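Local coordinates for histidine kinase (Pseudomonas aeruginosa, PDB 7C1I), which probably relays phosphoryl groups between receiver domains through a histidine, as a histidine-containing phosphotransfer (HPt) protein of a two-component regulatory system, at residues S2-D7 against A68-G73; T28-S33 against R99-V104; K76-S81 against A92-M97. All blocks are in the same frame, centred on the assembly; numbering follows the deposited sequence. Where two conformers were deposited one is given.

How the contacts relate
The chain starts with the loop of contact 1, where residues 2-7, ahead of helix 8-18, lie against the start of helix 69-83 and close the first long loop. Before that loop is complete, helix 22-45 supplies residues 28-33 of contact 2, whose partner 99-104 comes after 68-73, so contacts 1 and 2 cross. Contact 3 joins helix 69-83 to helix 90-112 through a short hairpin and falls entirely within the span of contact 2, after contact 1 has closed. The first two meet directly: His5 ND1 and Glu100 OE2 are 2.7 Å apart in a probable hydrogen bond. The three contacts join the N-terminal loop to helices 22-45, 69-83 and 90-112.

Contact 1 (S2-D7 against A68-G73); sequences SAPHLD and AVLLAG
Pro4 and Leu70 make the main apolar touch between the N-terminal loop and the start of helix 69-83. Leu70 crosses the proline ring obliquely, its CD1 3.8 Å from Pro4 CG. With CG anti to the carbonyl carbon (chi1 -64°), Leu70 sets that atom 3.5 Å from the carbonyl Pro4 O. The same methyl, CD1, approaches the His5 ring at an oblique angle, with Leu70 CD1 4.0 Å from His5 ND1. Further along the loop, Leu6 CD2 packs on Ala68, 4.0 Å from Ala68 CA, and Asp7 CB reaches Val69 CG1. Within the loop, CD of Pro4, which follows a cis peptide bond, lies over one face of the His5 ring, offset toward the rim.

Polar contact centres on His5 O. It takes a CA-H...O contact from Ala68 CA at 3.5 Å, with an angle of 151° at the hydrogen, and a water donates to it at 2.7 Å. That water accepts in turn from Leu71 N at 3.0 Å, bridging the loop carbonyl to an N-H in the first turn of the helix. His5 ND1 hydrogen-bonds Glu100 of helix 90-112, and Asp7 forms a salt bridge with Arg9.

Two helix starts come together here: Asp7 caps helix 8-18 with its side chain, and Ala68 occupies the N-cap position of helix 69-83. The N-terminal segment thus packs where helix 69-83 begins, at one end of the HPt four-helix bundle.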
loop_
_atom_site.group_PDB
_atom_site.type_symbol
_atom_site.label_atom_id
_atom_site.label_comp_id
_atom_site.label_asym_id
_atom_site.label_seq_id
_atom_site.Cartn_x
_atom_site.Cartn_y
_atom_site.Cartn_z
ATOM N N SER A 2 -12.621 -1.301 -18.887
ATOM C CA SER A 2 -12.771 -2.766 -19.123
ATOM C C SER A 2 -11.387 -3.348 -19.432
ATOM O O SER A 2 -10.776 -3.847 -18.466
ATOM C CB SER A 2 -13.798 -3.134 -20.163
ATOM O OG SER A 2 -14.036 -4.531 -20.263
ATOM N N ALA A 3 -10.893 -3.405 -20.673
ATOM C CA ALA A 3 -9.691 -4.191 -21.038
ATOM C C ALA A 3 -8.487 -3.376 -20.573
ATOM O O ALA A 3 -8.685 -2.168 -20.470
ATOM C CB ALA A 3 -9.670 -4.490 -22.517
ATOM N N PRO A 4 -7.334 -3.959 -20.173
ATOM C CA PRO A 4 -7.067 -5.398 -20.155
ATOM C C PRO A 4 -7.543 -6.139 -18.896
ATOM O O PRO A 4 -7.379 -7.341 -18.781
ATOM C CB PRO A 4 -5.534 -5.458 -20.167
ATOM C CG PRO A 4 -5.128 -4.278 -19.320
ATOM C CD PRO A 4 -6.123 -3.226 -19.766
ATOM N N HIS A 5 -8.220 -5.456 -17.968
ATOM C CA HIS A 5 -8.600 -5.955 -16.618
ATOM C C HIS A 5 -9.745 -6.967 -16.738
ATOM O O HIS A 5 -9.846 -7.931 -15.954
ATOM C CB HIS A 5 -9.027 -4.776 -15.736
ATOM C CG HIS A 5 -7.946 -3.752 -15.636
ATOM N ND1 HIS A 5 -6.736 -3.961 -15.008
ATOM C CD2 HIS A 5 -7.887 -2.524 -16.194
ATOM C CE1 HIS A 5 -5.914 -2.961 -15.258
ATOM N NE2 HIS A 5 -6.623 -2.057 -15.951
ATOM N N LEU A 6 -10.681 -6.696 -17.653
ATOM C CA LEU A 6 -11.853 -7.595 -17.833
ATOM C C LEU A 6 -11.897 -8.015 -19.305
ATOM O O LEU A 6 -11.636 -7.174 -20.189
ATOM C CB LEU A 6 -13.115 -6.813 -17.456
ATOM C CG LEU A 6 -13.305 -6.525 -15.968
ATOM C CD1 LEU A 6 -14.571 -5.705 -15.767
ATOM C CD2 LEU A 6 -13.392 -7.862 -15.249
ATOM N N ASP A 7 -12.115 -9.309 -19.562
ATOM C CA ASP A 7 -12.253 -9.807 -20.958
ATOM C C ASP A 7 -13.755 -9.730 -21.250
ATOM O O ASP A 7 -14.563 -10.461 -20.644
ATOM C CB ASP A 7 -11.750 -11.239 -21.161
ATOM C CG ASP A 7 -11.818 -11.675 -22.615
ATOM O OD1 ASP A 7 -12.756 -11.245 -23.315
ATOM O OD2 ASP A 7 -11.048 -12.585 -22.978
ATOM N N ALA A 68 -11.950 -11.781 -15.150
ATOM C CA ALA A 68 -10.921 -10.948 -14.484
ATOM C C ALA A 68 -9.559 -11.588 -14.773
ATOM O O ALA A 68 -8.991 -12.242 -13.876
ATOM C CB ALA A 68 -11.189 -10.713 -13.019
ATOM N N VAL A 69 -9.010 -11.564 -15.992
ATOM C CA VAL A 69 -7.901 -12.426 -16.501
ATOM C C VAL A 69 -6.530 -11.969 -15.988
ATOM O O VAL A 69 -5.549 -12.728 -15.845
ATOM C CB VAL A 69 -7.956 -12.559 -18.035
ATOM C CG1 VAL A 69 -9.253 -13.240 -18.447
ATOM C CG2 VAL A 69 -7.858 -11.211 -18.732
ATOM N N LEU A 70 -6.388 -10.685 -15.644
ATOM C CA LEU A 70 -5.067 -10.256 -15.110
ATOM C C LEU A 70 -5.021 -10.736 -13.656
ATOM O O LEU A 70 -3.978 -11.243 -13.201
ATOM C CB LEU A 70 -4.837 -8.744 -15.194
ATOM C CG LEU A 70 -4.801 -8.214 -16.626
ATOM C CD1 LEU A 70 -4.321 -6.772 -16.568
ATOM C CD2 LEU A 70 -3.848 -8.991 -17.520
ATOM N N LEU A 71 -6.124 -10.592 -12.914
ATOM C CA LEU A 71 -6.257 -11.067 -11.511
ATOM C C LEU A 71 -5.992 -12.576 -11.510
ATOM O O LEU A 71 -5.236 -13.055 -10.647
ATOM C CB LEU A 71 -7.626 -10.636 -10.980
ATOM C CG LEU A 71 -7.904 -11.082 -9.546
ATOM C CD1 LEU A 71 -6.860 -10.586 -8.554
ATOM C CD2 LEU A 71 -9.280 -10.575 -9.150
ATOM N N ALA A 72 -6.603 -13.277 -12.470
ATOM C CA ALA A 72 -6.421 -14.749 -12.467
ATOM C C ALA A 72 -4.949 -15.096 -12.717
ATOM O O ALA A 72 -4.493 -16.070 -12.082
ATOM C CB ALA A 72 -7.303 -15.308 -13.557
ATOM N N GLY A 73 -4.219 -14.284 -13.487
ATOM C CA GLY A 73 -2.791 -14.477 -13.804
ATOM C C GLY A 73 -1.953 -14.365 -12.541
ATOM O O GLY A 73 -1.110 -15.223 -12.213
HETATM O O HOH W 1 -8.173 -8.663 -13.938
#

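Contact 2 (T28-S33 against R99-V104); sequences TFVLDS and REFAIV
Phe101 extends from helix 90-112 toward helix 22-45 and meets three residues there: Phe29, Val30 and Ser33. The aromatic pair comes first. Phe29 CE2 approaches the edge of the Phe101 ring, close to its plane, at 4.0 Å from Phe101 CE1, and the two side chains run alongside one another, pointing opposite ways. CG of Phe101 is anti to the backbone N (chi1 176°), on a CB that already points at helix 22-45.

Val104, Val30 and the CB of Ser33 pack around them. Val104 CG1 meets Phe29 CE2 at 3.7 Å, the two side chains crossing at about a right angle. Val30 CG1 stands 4.2 Å from Phe101 CZ, again nearly perpendicular in approach, and Ser33 CB comes obliquely to the ring, a tight 3.4 Å from Phe101 CE1.

The one hydroxyl among the touching side chains is satisfied within its own helix. Ser33 OG donates to Phe29 O at 2.8 Å, while Ser33 N bonds the same oxygen from the opposite face of the carbonyl plane. The hydroxyl oxygen also lies 3.0 Å above one face of the Phe29 ring, offset toward the rim.

All five touching residues are buried. Phe59 of helix 49-65 packs on Ser33, and Leu37 on Phe101. The segment axes lie 11.2 Å apart at 161°, a spacing bridged by the two phenylalanine rings with Val30, Ser33 and Val104: an antiparallel pair in the interior of the HPt four-helix bundle.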
loop_
_atom_site.group_PDB
_atom_site.type_symbol
_atom_site.label_atom_id
_atom_site.label_comp_id
_atom_site.label_asym_id
_atom_site.label_seq_id
_atom_site.Cartn_x
_atom_site.Cartn_y
_atom_site.Cartn_z
ATOM N N THR A 28 -21.659 -11.259 -5.968
ATOM C CA THR A 28 -21.139 -12.472 -5.282
ATOM C C THR A 28 -19.614 -12.480 -5.442
ATOM O O THR A 28 -19.031 -12.807 -4.387
ATOM C CB THR A 28 -21.720 -13.791 -5.807
ATOM O OG1 THR A 28 -23.114 -13.672 -5.521
ATOM C CG2 THR A 28 -21.174 -15.014 -5.102
ATOM N N PHE A 29 -19.180 -12.152 -6.664
ATOM C CA PHE A 29 -17.741 -12.197 -7.035
ATOM C C PHE A 29 -16.999 -11.251 -6.085
ATOM O O PHE A 29 -15.915 -11.560 -5.556
ATOM C CB PHE A 29 -17.447 -11.811 -8.486
ATOM C CG PHE A 29 -15.958 -11.760 -8.723
ATOM C CD1 PHE A 29 -15.243 -12.947 -8.753
ATOM C CD2 PHE A 29 -15.304 -10.551 -8.880
ATOM C CE1 PHE A 29 -13.910 -12.969 -9.130
ATOM C CE2 PHE A 29 -13.927 -10.558 -9.040
ATOM C CZ PHE A 29 -13.267 -11.755 -9.202
ATOM N N VAL A 30 -17.592 -10.085 -5.815
ATOM C CA VAL A 30 -16.936 -9.101 -4.903
ATOM C C VAL A 30 -16.776 -9.776 -3.536
ATOM O O VAL A 30 -15.709 -9.746 -2.890
ATOM C CB VAL A 30 -17.648 -7.735 -4.859
ATOM C CG1 VAL A 30 -17.169 -6.827 -3.737
ATOM C CG2 VAL A 30 -17.517 -7.114 -6.241
ATOM N N LEU A 31 -17.854 -10.293 -2.935
ATOM C CA LEU A 31 -17.799 -10.854 -1.560
ATOM C C LEU A 31 -16.876 -12.078 -1.572
ATOM O O LEU A 31 -16.096 -12.182 -0.604
ATOM C CB LEU A 31 -19.228 -11.213 -1.139
ATOM C CG LEU A 31 -20.056 -9.952 -0.897
ATOM C CD1 LEU A 31 -21.499 -10.327 -0.599
ATOM C CD2 LEU A 31 -19.546 -9.007 0.180
ATOM N N ASP A 32 -16.969 -12.971 -2.563
ATOM C CA ASP A 32 -16.140 -14.206 -2.595
ATOM C C ASP A 32 -14.679 -13.745 -2.587
ATOM O O ASP A 32 -13.837 -14.329 -1.876
ATOM C CB ASP A 32 -16.482 -15.068 -3.813
ATOM C CG ASP A 32 -17.790 -15.828 -3.674
ATOM O OD1 ASP A 32 -18.407 -15.785 -2.591
ATOM O OD2 ASP A 32 -18.084 -16.383 -4.751
ATOM N N SER A 33 -14.346 -12.828 -3.501
ATOM C CA SER A 33 -12.945 -12.374 -3.707
ATOM C C SER A 33 -12.443 -11.737 -2.408
ATOM O O SER A 33 -11.250 -11.910 -2.092
ATOM C CB SER A 33 -12.862 -11.495 -4.929
ATOM O OG SER A 33 -13.203 -12.146 -6.145
ATOM N N ARG A 99 -4.477 -4.753 -5.721
ATOM C CA ARG A 99 -4.623 -3.536 -6.563
ATOM C C ARG A 99 -5.499 -3.887 -7.771
ATOM O O ARG A 99 -6.403 -3.060 -7.998
ATOM C CB ARG A 99 -3.257 -2.901 -6.847
ATOM C CG ARG A 99 -2.525 -2.477 -5.581
ATOM C CD ARG A 99 -3.236 -1.717 -4.476
ATOM N NE ARG A 99 -2.277 -1.442 -3.416
ATOM C CZ ARG A 99 -2.358 -0.513 -2.470
ATOM N NH1 ARG A 99 -3.356 0.353 -2.447
ATOM N NH2 ARG A 99 -1.416 -0.481 -1.544
ATOM N N GLU A 100 -5.299 -5.073 -8.358
ATOM C CA GLU A 100 -6.048 -5.475 -9.578
ATOM C C GLU A 100 -7.520 -5.703 -9.218
ATOM O O GLU A 100 -8.452 -5.300 -9.949
ATOM C CB GLU A 100 -5.439 -6.751 -10.162
ATOM C CG GLU A 100 -6.123 -7.081 -11.476
ATOM C CD GLU A 100 -6.016 -6.075 -12.610
ATOM O OE1 GLU A 100 -5.083 -5.248 -12.678
ATOM O OE2 GLU A 100 -6.864 -6.247 -13.510
ATOM N N PHE A 101 -7.755 -6.422 -8.116
ATOM C CA PHE A 101 -9.115 -6.666 -7.570
ATOM C C PHE A 101 -9.815 -5.317 -7.374
ATOM O O PHE A 101 -11.009 -5.136 -7.675
ATOM C CB PHE A 101 -9.167 -7.514 -6.296
ATOM C CG PHE A 101 -10.587 -7.602 -5.799
ATOM C CD1 PHE A 101 -11.570 -8.292 -6.488
ATOM C CD2 PHE A 101 -10.977 -6.927 -4.655
ATOM C CE1 PHE A 101 -12.867 -8.273 -5.997
ATOM C CE2 PHE A 101 -12.259 -6.936 -4.130
ATOM C CZ PHE A 101 -13.207 -7.664 -4.812
ATOM N N ALA A 102 -9.118 -4.280 -6.900
ATOM C CA ALA A 102 -9.800 -2.992 -6.628
ATOM C C ALA A 102 -10.368 -2.467 -7.950
ATOM O O ALA A 102 -11.435 -1.822 -7.918
ATOM C CB ALA A 102 -8.830 -1.996 -6.042
ATOM N N ILE A 103 -9.671 -2.708 -9.062
ATOM C CA ILE A 103 -10.167 -2.240 -10.391
ATOM C C ILE A 103 -11.425 -3.045 -10.728
ATOM O O ILE A 103 -12.425 -2.458 -11.181
ATOM C CB ILE A 103 -9.096 -2.338 -11.494
ATOM C CG1 ILE A 103 -7.864 -1.500 -11.142
ATOM C CG2 ILE A 103 -9.715 -2.049 -12.853
ATOM C CD1 ILE A 103 -6.731 -1.687 -12.121
ATOM N N VAL A 104 -11.283 -4.374 -10.700
ATOM C CA VAL A 104 -12.475 -5.203 -11.053
ATOM C C VAL A 104 -13.639 -4.792 -10.147
ATOM O O VAL A 104 -14.791 -4.668 -10.615
ATOM C CB VAL A 104 -12.125 -6.687 -10.828
ATOM C CG1 VAL A 104 -13.405 -7.486 -11.029
ATOM C CG2 VAL A 104 -11.049 -6.995 -11.857
#

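Contact 3 (K76-S81 against A92-M97); sequences KELEES and ALIEQM
Leu93 carries much of this contact, splitting its two methyls between neighbouring residues of helix 69-83. CD2 lies 3.8 Å from Glu77 CB and also touches the carboxylate, whose OE1 is equally near, so the aliphatic base and the polar end of Glu77 both rest on one methyl. CD1 faces the backbone, 3.9 Å from Leu78 N, and Ser81 OG stands just beyond. Deeper in, CG of Leu78 is anti to the backbone N (chi1 -179°), carrying the branch whose CD2 meets Ile94 CG1 at 4.0 Å and Met97 SD at 4.2 Å.

In the next shell a water donates to Glu77 OE1 and Gln96 OE1, each at 2.8 Å, linking the two helices beside Leu93. The other carboxylate oxygen of Glu77 makes a salt bridge with Arg89. Ser81 OG donates a hydrogen bond to Glu77 O at 2.8 Å, joining Ser81 N on that carbonyl from the opposite face. Leu40 of helix 22-45 packs against Leu78, Ile94 and Met97.

The chemistry is thus contrasted across the antiparallel pair: a largely apolar side, where Leu78 meets Ile94 and Met97, and a partly exposed margin where water and Arg89 bind the Glu77 carboxylate, which would probably favour its charged form.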
loop_
_atom_site.group_PDB
_atom_site.type_symbol
_atom_site.label_atom_id
_atom_site.label_comp_id
_atom_site.label_asym_id
_atom_site.label_seq_id
_atom_site.Cartn_x
_atom_site.Cartn_y
_atom_site.Cartn_z
ATOM N N LYS A 76 -2.549 -17.395 -10.437
ATOM C CA LYS A 76 -1.796 -18.560 -10.974
ATOM C C LYS A 76 -0.326 -18.516 -10.540
ATOM O O LYS A 76 0.241 -19.533 -10.092
ATOM C CB LYS A 76 -1.932 -18.531 -12.500
ATOM C CG LYS A 76 -1.155 -19.631 -13.212
ATOM C CD LYS A 76 -1.276 -19.481 -14.714
ATOM C CE LYS A 76 -0.556 -20.529 -15.536
ATOM N NZ LYS A 76 0.855 -20.144 -15.773
ATOM N N GLU A 77 0.239 -17.305 -10.561
ATOM C CA GLU A 77 1.655 -17.173 -10.128
ATOM C C GLU A 77 1.820 -17.550 -8.652
ATOM O O GLU A 77 2.792 -18.224 -8.254
ATOM C CB GLU A 77 2.120 -15.730 -10.334
ATOM C CG GLU A 77 2.322 -15.312 -11.779
ATOM C CD GLU A 77 2.948 -13.928 -11.797
ATOM O OE1 GLU A 77 2.196 -12.940 -11.922
ATOM O OE2 GLU A 77 4.195 -13.870 -11.816
ATOM N N LEU A 78 0.862 -17.141 -7.816
ATOM C CA LEU A 78 0.889 -17.471 -6.367
ATOM C C LEU A 78 0.749 -18.990 -6.219
ATOM O O LEU A 78 1.393 -19.599 -5.342
ATOM C CB LEU A 78 -0.139 -16.650 -5.582
ATOM C CG LEU A 78 -0.122 -16.942 -4.083
ATOM C CD1 LEU A 78 1.269 -16.668 -3.531
ATOM C CD2 LEU A 78 -1.175 -16.036 -3.463
ATOM N N GLU A 79 -0.249 -19.577 -6.887
ATOM C CA GLU A 79 -0.512 -21.035 -6.744
ATOM C C GLU A 79 0.771 -21.807 -7.071
ATOM O O GLU A 79 1.181 -22.662 -6.263
ATOM C CB GLU A 79 -1.573 -21.399 -7.785
ATOM C CG GLU A 79 -1.879 -22.883 -7.675
ATOM C CD GLU A 79 -2.705 -23.349 -8.862
ATOM O OE1 GLU A 79 -2.939 -24.574 -8.860
ATOM O OE2 GLU A 79 -3.088 -22.546 -9.735
ATOM N N GLU A 80 1.412 -21.431 -8.181
ATOM C CA GLU A 80 2.571 -22.205 -8.704
ATOM C C GLU A 80 3.755 -21.980 -7.758
ATOM O O GLU A 80 4.493 -22.952 -7.503
ATOM C CB GLU A 80 2.928 -21.759 -10.123
ATOM C CG GLU A 80 1.856 -22.236 -11.088
ATOM C CD GLU A 80 2.109 -21.853 -12.536
ATOM O OE1 GLU A 80 3.065 -21.115 -12.845
ATOM O OE2 GLU A 80 1.293 -22.308 -13.362
ATOM N N SER A 81 4.009 -20.731 -7.354
ATOM C CA SER A 81 5.187 -20.518 -6.470
ATOM C C SER A 81 4.944 -21.185 -5.111
ATOM O O SER A 81 5.837 -21.866 -4.565
ATOM C CB SER A 81 5.540 -19.055 -6.401
ATOM O OG SER A 81 4.435 -18.279 -5.967
ATOM N N ALA A 92 4.211 -9.693 -2.355
ATOM C CA ALA A 92 4.085 -8.803 -3.533
ATOM C C ALA A 92 2.921 -9.290 -4.402
ATOM O O ALA A 92 2.204 -8.456 -4.990
ATOM C CB ALA A 92 5.373 -8.648 -4.301
ATOM N N LEU A 93 2.834 -10.611 -4.586
ATOM C CA LEU A 93 1.726 -11.084 -5.461
ATOM C C LEU A 93 0.377 -10.761 -4.811
ATOM O O LEU A 93 -0.607 -10.418 -5.505
ATOM C CB LEU A 93 1.885 -12.594 -5.660
ATOM C CG LEU A 93 2.904 -12.937 -6.746
ATOM C CD1 LEU A 93 3.324 -14.393 -6.626
ATOM C CD2 LEU A 93 2.444 -12.623 -8.160
ATOM N N ILE A 94 0.209 -10.975 -3.502
ATOM C CA ILE A 94 -1.033 -10.594 -2.767
ATOM C C ILE A 94 -1.319 -9.100 -2.959
ATOM O O ILE A 94 -2.469 -8.731 -3.265
ATOM C CB ILE A 94 -1.047 -11.112 -1.316
ATOM C CG1 ILE A 94 -1.025 -12.642 -1.356
ATOM C CG2 ILE A 94 -2.223 -10.520 -0.556
ATOM C CD1 ILE A 94 -0.741 -13.175 0.029
ATOM N N GLU A 95 -0.282 -8.268 -2.835
ATOM C CA GLU A 95 -0.541 -6.820 -3.060
ATOM C C GLU A 95 -0.972 -6.557 -4.507
ATOM O O GLU A 95 -1.860 -5.702 -4.703
ATOM C CB GLU A 95 0.709 -6.037 -2.654
ATOM C CG GLU A 95 0.505 -4.547 -2.865
ATOM C CD GLU A 95 -0.546 -3.917 -1.967
ATOM O OE1 GLU A 95 -1.018 -4.465 -0.951
ATOM O OE2 GLU A 95 -1.002 -2.852 -2.430
ATOM N N GLN A 96 -0.371 -7.212 -5.505
ATOM C CA GLN A 96 -0.764 -7.026 -6.927
ATOM C C GLN A 96 -2.231 -7.469 -7.016
ATOM O O GLN A 96 -2.981 -6.823 -7.776
ATOM C CB GLN A 96 0.089 -7.838 -7.902
ATOM C CG GLN A 96 1.489 -7.254 -8.028
ATOM C CD GLN A 96 2.255 -8.013 -9.084
ATOM O OE1 GLN A 96 2.513 -9.210 -8.978
ATOM N NE2 GLN A 96 2.602 -7.329 -10.161
ATOM N N MET A 97 -2.656 -8.516 -6.302
ATOM C CA MET A 97 -4.056 -9.004 -6.432
ATOM C C MET A 97 -5.054 -8.096 -5.705
ATOM O O MET A 97 -6.210 -7.799 -6.074
ATOM C CB MET A 97 -4.056 -10.434 -5.885
ATOM C CG MET A 97 -3.347 -11.492 -6.711
ATOM S SD MET A 97 -2.912 -12.924 -5.690
ATOM C CE MET A 97 -4.543 -13.462 -5.176
HETATM O O HOH W 2 3.493 -10.604 -11.163
#